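Local coordinates for protein periphilin-1 (Homo sapiens, PDB 6SWG) that probably acts in transcriptional silencing as a partner of the HUSH complex, its C-terminal domain forming a helical hairpin that pairs with a second copy, at residues G47-V50 and K51-E55. Numbering follows the deposited sequence.
Sequences GMVV and KMLIE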
loop_
_atom_site.group_PDB
_atom_site.type_symbol
_atom_site.label_atom_id
_atom_site.label_comp_id
_atom_site.label_asym_id
_atom_site.label_seq_id
_atom_site.Cartn_x
_atom_site.Cartn_y
_atom_site.Cartn_z
ATOM N N GLY B 47 -0.502 7.562 -4.907
ATOM C CA GLY B 47 -1.527 8.293 -5.632
ATOM C C GLY B 47 -2.893 7.664 -5.489
ATOM O O GLY B 47 -3.879 8.367 -5.312
ATOM N N MET B 48 -2.962 6.336 -5.537
ATOM C CA MET B 48 -4.222 5.615 -5.358
ATOM C C MET B 48 -4.809 5.886 -3.976
ATOM O O MET B 48 -5.998 6.230 -3.836
ATOM C CB MET B 48 -3.952 4.122 -5.561
ATOM C CG MET B 48 -5.129 3.181 -5.511
ATOM S SD MET B 48 -4.603 1.457 -5.893
ATOM C CE MET B 48 -4.164 1.544 -7.624
ATOM N N VAL B 49 -3.982 5.775 -2.937
ATOM C CA VAL B 49 -4.501 5.988 -1.591
ATOM C C VAL B 49 -4.984 7.425 -1.439
ATOM O O VAL B 49 -6.098 7.677 -0.945
ATOM C CB VAL B 49 -3.452 5.630 -0.527
ATOM C CG1 VAL B 49 -3.930 6.107 0.883
ATOM C CG2 VAL B 49 -3.224 4.113 -0.558
ATOM N N VAL B 50 -4.184 8.375 -1.908
ATOM C CA VAL B 50 -4.564 9.768 -1.730
ATOM C C VAL B 50 -5.850 10.092 -2.497
ATOM O O VAL B 50 -6.720 10.818 -1.995
ATOM C CB VAL B 50 -3.408 10.668 -2.160
ATOM C CG1 VAL B 50 -3.915 12.072 -2.438
ATOM C CG2 VAL B 50 -2.383 10.643 -1.083
ATOM N N LYS B 51 -6.018 9.532 -3.693
ATOM C CA LYS B 51 -7.260 9.749 -4.425
ATOM C C LYS B 51 -8.473 9.234 -3.645
ATOM O O LYS B 51 -9.532 9.878 -3.607
ATOM C CB LYS B 51 -7.160 9.069 -5.778
ATOM C CG LYS B 51 -8.322 9.325 -6.717
ATOM C CD LYS B 51 -7.971 8.783 -8.134
ATOM C CE LYS B 51 -9.078 9.073 -9.163
ATOM N NZ LYS B 51 -9.522 10.535 -9.104
ATOM N N MET B 52 -8.357 8.084 -3.020
ATOM C CA MET B 52 -9.513 7.632 -2.242
ATOM C C MET B 52 -9.734 8.496 -1.001
ATOM O O MET B 52 -10.873 8.817 -0.643
ATOM C CB MET B 52 -9.305 6.193 -1.834
ATOM C CG MET B 52 -9.143 5.356 -3.050
ATOM S SD MET B 52 -9.083 3.577 -2.756
ATOM C CE MET B 52 -10.753 3.408 -2.062
ATOM N N LEU B 53 -8.642 8.904 -0.350
ATOM C CA LEU B 53 -8.792 9.768 0.808
ATOM C C LEU B 53 -9.554 11.026 0.420
ATOM O O LEU B 53 -10.556 11.374 1.058
ATOM C CB LEU B 53 -7.427 10.132 1.406
ATOM C CG LEU B 53 -6.725 8.936 2.058
ATOM C CD1 LEU B 53 -5.282 9.363 2.393
ATOM C CD2 LEU B 53 -7.547 8.365 3.242
ATOM N N ILE B 54 -9.166 11.639 -0.697
ATOM C CA ILE B 54 -9.765 12.904 -1.081
ATOM C C ILE B 54 -11.190 12.715 -1.544
ATOM O O ILE B 54 -12.033 13.593 -1.325
ATOM C CB ILE B 54 -8.926 13.574 -2.181
ATOM C CG1 ILE B 54 -7.567 13.999 -1.598
ATOM C CG2 ILE B 54 -9.714 14.741 -2.794
ATOM C CD1 ILE B 54 -6.576 14.384 -2.707
ATOM N N GLU B 55 -11.489 11.627 -2.259
ATOM C CA GLU B 55 -12.882 11.408 -2.623
ATOM C C GLU B 55 -13.740 11.398 -1.362
ATOM O O GLU B 55 -14.836 11.976 -1.336
ATOM C CB GLU B 55 -13.067 10.103 -3.400
ATOM C CG GLU B 55 -14.525 9.943 -3.932
ATOM C CD GLU B 55 -15.544 9.467 -2.863
ATOM O OE1 GLU B 55 -15.143 8.663 -1.991
ATOM O OE2 GLU B 55 -16.739 9.871 -2.904
#
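Peptide units are the flat groups through which Val49 meets Leu53 and Val50 meets Ile54, and each carbonyl oxygen has an amide N-H in front of it and side-chain carbons close beside it. Val49 O accepts the N-H of Leu53 at 2.9 Å, while Leu53 CG lies 3.3 Å from that same oxygen. One residue on, Val50 O takes Ile54 N at 2.9 Å and is flanked by Ile54 CG1. Gly47 O and Met48 O bind Lys51 N and Met52 N, so four consecutive bonds join this turn to the next; the first two donors are tilted out of the carbonyl plane, the last two more nearly in line with the C=O.

Side chains repeat the spacing of four. Val50 holds CG1 anti to its own nitrogen (chi1 161°), which turns this methyl along the helix to meet Ile54 CD1 at 3.5 Å. Val49 CG1 reaches Leu53 CD1 at 3.8 Å, and in both pairs the branches run alongside each other, pointing the same way. Val50 packs on Ile64 and Gln65 of helix 61-93, and Ile54 on Glu61 and Gln65, whereas Val49 and Leu53 each meet their own counterpart in the second subunit, whose Leu53 also touches Val50. Such i to i+4 apolar pairing illustrates how one alpha-helix can serve both a two-helix hairpin and the packing against a second copy of the protein.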